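Cation-transporting ATPase, E1-E2 family protein (Streptococcus pneumoniae, PDB 4F2F) probably exports Cu(I) across the membrane at the expense of ATP, and binds two copper(I) ions in its cupredoxin-fold metal-binding domain. Local coordinates at residues I36-T41 / F75-L80. Sequence-based numbering, arbitrary orientation.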
ATOM      1  N   ILE A  36      -0.907   9.885  11.479  1.00 27.27           N
ATOM      2  CA  ILE A  36      -1.965   8.954  11.864  1.00 25.58           C
ATOM      3  C   ILE A  36      -1.571   7.526  11.489  1.00 23.32           C
ATOM      4  O   ILE A  36      -1.261   7.253  10.330  1.00 24.92           O
ATOM      5  CB  ILE A  36      -3.310   9.310  11.204  1.00 25.68           C
ATOM      6  CG1 ILE A  36      -3.660  10.780  11.452  1.00 34.10           C
ATOM      7  CG2 ILE A  36      -4.414   8.395  11.712  1.00 29.28           C
ATOM      8  CD1 ILE A  36      -3.773  11.146  12.917  1.00 32.99           C
ATOM      9  N   PRO A  37      -1.567   6.614  12.477  1.00 24.40           N
ATOM     10  CA  PRO A  37      -1.208   5.218  12.207  1.00 25.27           C
ATOM     11  C   PRO A  37      -1.986   4.666  11.018  1.00 24.00           C
ATOM     12  O   PRO A  37      -3.206   4.807  10.957  1.00 25.88           O
ATOM     13  CB  PRO A  37      -1.626   4.500  13.492  1.00 28.13           C
ATOM     14  CG  PRO A  37      -1.478   5.540  14.551  1.00 27.91           C
ATOM     15  CD  PRO A  37      -1.884   6.835  13.899  1.00 27.76           C
ATOM     16  N   ALA A  38      -1.279   4.052  10.075  1.00 23.65           N
ATOM     17  CA  ALA A  38      -1.912   3.534   8.871  1.00 22.00           C
ATOM     18  C   ALA A  38      -1.884   2.012   8.842  1.00 18.91           C
ATOM     19  O   ALA A  38      -0.887   1.392   9.202  1.00 20.69           O
ATOM     20  CB  ALA A  38      -1.249   4.106   7.629  1.00 23.03           C
ATOM     21  N   GLU A  39      -2.998   1.420   8.422  1.00 18.48           N
ATOM     22  CA  GLU A  39      -3.058  -0.011   8.169  1.00 20.30           C
ATOM     23  C   GLU A  39      -3.516  -0.246   6.738  1.00 15.88           C
ATOM     24  O   GLU A  39      -4.666   0.015   6.385  1.00 16.88           O
ATOM     25  CB  GLU A  39      -3.972  -0.719   9.176  1.00 21.98           C
ATOM     26  CG  GLU A  39      -3.399  -0.777  10.586  1.00 26.08           C
ATOM     27  CD  GLU A  39      -4.130  -1.753  11.494  1.00 26.83           C
ATOM     28  OE1 GLU A  39      -5.003  -2.498  10.999  1.00 29.03           O
ATOM     29  OE2 GLU A  39      -3.826  -1.776  12.706  1.00 29.13           O
ATOM     30  N   ILE A  40      -2.591  -0.723   5.913  1.00 17.82           N
ATOM     31  CA  ILE A  40      -2.863  -0.960   4.509  1.00 17.44           C
ATOM     32  C   ILE A  40      -2.942  -2.458   4.269  1.00 16.13           C
ATOM     33  O   ILE A  40      -1.935  -3.161   4.332  1.00 18.48           O
ATOM     34  CB  ILE A  40      -1.769  -0.352   3.620  1.00 18.58           C
ATOM     35  CG1 ILE A  40      -1.529   1.108   4.008  1.00 17.73           C
ATOM     36  CG2 ILE A  40      -2.148  -0.462   2.155  1.00 18.70           C
ATOM     37  CD1 ILE A  40      -0.343   1.736   3.308  1.00 19.69           C
ATOM     38  N   THR A  41      -4.152  -2.939   4.009  1.00 17.30           N
ATOM     39  CA  THR A  41      -4.386  -4.365   3.839  1.00 16.71           C
ATOM     40  C   THR A  41      -4.278  -4.765   2.376  1.00 17.84           C
ATOM     41  O   THR A  41      -5.049  -4.306   1.534  1.00 18.23           O
ATOM     42  CB  THR A  41      -5.759  -4.774   4.394  1.00 18.11           C
ATOM     43  OG1 THR A  41      -5.786  -4.524   5.804  1.00 20.30           O
ATOM     44  CG2 THR A  41      -6.025  -6.252   4.146  1.00 17.78           C
ATOM     45  N   PHE A  75       2.333   1.208   9.456  1.00 23.31           N
ATOM     46  CA  PHE A  75       3.301   2.240   9.796  1.00 22.20           C
ATOM     47  C   PHE A  75       2.593   3.571  10.010  1.00 21.20           C
ATOM     48  O   PHE A  75       1.432   3.736   9.633  1.00 20.69           O
ATOM     49  CB  PHE A  75       4.411   2.347   8.735  1.00 22.72           C
ATOM     50  CG  PHE A  75       3.935   2.793   7.373  1.00 21.82           C
ATOM     51  CD1 PHE A  75       3.506   1.869   6.429  1.00 23.68           C
ATOM     52  CD2 PHE A  75       3.953   4.135   7.025  1.00 22.59           C
ATOM     53  CE1 PHE A  75       3.084   2.279   5.173  1.00 22.53           C
ATOM     54  CE2 PHE A  75       3.533   4.551   5.775  1.00 23.90           C
ATOM     55  CZ  PHE A  75       3.098   3.623   4.847  1.00 22.10           C
ATOM     56  N   THR A  76       3.285   4.509  10.645  1.00 22.33           N
ATOM     57  CA  THR A  76       2.758   5.850  10.817  1.00 20.89           C
ATOM     58  C   THR A  76       3.550   6.793   9.923  1.00 24.75           C
ATOM     59  O   THR A  76       4.711   7.089  10.202  1.00 25.51           O
ATOM     60  CB  THR A  76       2.846   6.309  12.285  1.00 23.96           C
ATOM     61  OG1 THR A  76       2.160   5.369  13.122  1.00 24.84           O
ATOM     62  CG2 THR A  76       2.219   7.689  12.459  1.00 25.54           C
ATOM     63  N   PRO A  77       2.929   7.243   8.822  1.00 23.75           N
ATOM     64  CA  PRO A  77       3.593   8.134   7.863  1.00 25.58           C
ATOM     65  C   PRO A  77       3.989   9.455   8.516  1.00 27.43           C
ATOM     66  O   PRO A  77       3.154  10.094   9.153  1.00 26.01           O
ATOM     67  CB  PRO A  77       2.520   8.362   6.789  1.00 28.22           C
ATOM     68  CG  PRO A  77       1.223   7.997   7.441  1.00 25.19           C
ATOM     69  CD  PRO A  77       1.553   6.911   8.411  1.00 25.50           C
ATOM     70  N   GLN A  78       5.250   9.847   8.361  1.00 25.07           N
ATOM     71  CA  GLN A  78       5.757  11.064   8.991  1.00 28.20           C
ATOM     72  C   GLN A  78       6.293  12.069   7.978  1.00 32.18           C
ATOM     73  O   GLN A  78       6.367  13.265   8.263  1.00 34.83           O
ATOM     74  CB  GLN A  78       6.848  10.725  10.011  1.00 30.34           C
ATOM     75  CG  GLN A  78       6.402   9.805  11.139  1.00 35.39           C
ATOM     76  CD  GLN A  78       5.373  10.445  12.054  1.00 35.18           C
ATOM     77  OE1 GLN A  78       4.871  11.535  11.782  1.00 35.36           O
ATOM     78  NE2 GLN A  78       5.058   9.766  13.151  1.00 31.92           N
ATOM     79  N   GLU A  79       6.679  11.584   6.801  1.00 28.21           N
ATOM     80  CA  GLU A  79       7.215  12.459   5.761  1.00 24.59           C
ATOM     81  C   GLU A  79       6.181  12.767   4.676  1.00 25.76           C
ATOM     82  O   GLU A  79       5.601  11.862   4.074  1.00 22.86           O
ATOM     83  CB  GLU A  79       8.479  11.859   5.138  1.00 28.47           C
ATOM     84  CG  GLU A  79       9.093  12.723   4.043  1.00 28.20           C
ATOM     85  CD  GLU A  79      10.453  12.224   3.591  1.00 37.28           C
ATOM     86  OE1 GLU A  79      10.625  11.979   2.378  1.00 40.41           O
ATOM     87  OE2 GLU A  79      11.352  12.086   4.447  1.00 45.79           O
ATOM     88  N   LEU A  80       5.961  14.054   4.433  1.00 23.68           N
ATOM     89  CA  LEU A  80       4.997  14.505   3.438  1.00 21.98           C
ATOM     90  C   LEU A  80       5.445  14.159   2.023  1.00 20.10           C
ATOM     91  O   LEU A  80       6.635  13.966   1.770  1.00 22.23           O
ATOM     92  CB  LEU A  80       4.791  16.016   3.551  1.00 24.32           C
ATOM     93  CG  LEU A  80       4.220  16.536   4.868  1.00 26.35           C
ATOM     94  CD1 LEU A  80       4.331  18.052   4.939  1.00 37.91           C
ATOM     95  CD2 LEU A  80       2.775  16.094   5.032  1.00 25.83           C
TER
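Ala38 and Phe75 form an antiparallel, hydrogen-bonded pair in which Ala38 N donates to Phe75 O (2.8 Å) and Phe75 N returns a longer bond to Ala38 O (3.2 Å). Both are moderately bent, with N-H...O angles near 155°. At the neighbouring position Pro37 CA and Thr76 CA are 4.2 Å apart, and the antiparallel register places no mutual bond there; the backbone of Pro37 pairs instead with Gln15 of strand 14-21.

The side chains of Ala38 and Phe75 emerge on the same face of the sheet. Phe75 carries its ring with CG between the backbone N and the carbonyl carbon (chi1 65°), the crowded position, and ring atom CE1 meets Ile40 CD1 at 3.9 Å. The methyl comes in obliquely, at the end of an extended Ile40 chain. The rings of Phe56 and Tyr96 also meet that of Phe75 at steep angles, so that Ile40 shares it with two other aromatics.

Ala38 CB packs against Pro77 CD at 4.0 Å, and the same ring carbon approaches Ile36 O to 3.4 Å. That carbonyl is also hydrogen-bonded by the side-chain amide of Gln15. Just past the end of strand 70-75, Thr76 straddles the Ile36-Pro37 junction: OG1 approaches Pro37 CA at 3.5 Å, while CG2 rests 3.9 Å from Ile36 C.

The contact thus marks where strands 38-44 and 70-75 of the cupredoxin-like fold stop pairing. Two mutual backbone bonds satisfy the polar groups of Ala38 and Phe75; beyond them, contacts of Thr76 OG1 and CG2 and of the Pro77 ring, with no hydrogen bond between the segments, take over, consistent with a chain that leaves the sheet here for the loop leading to strand 81-87.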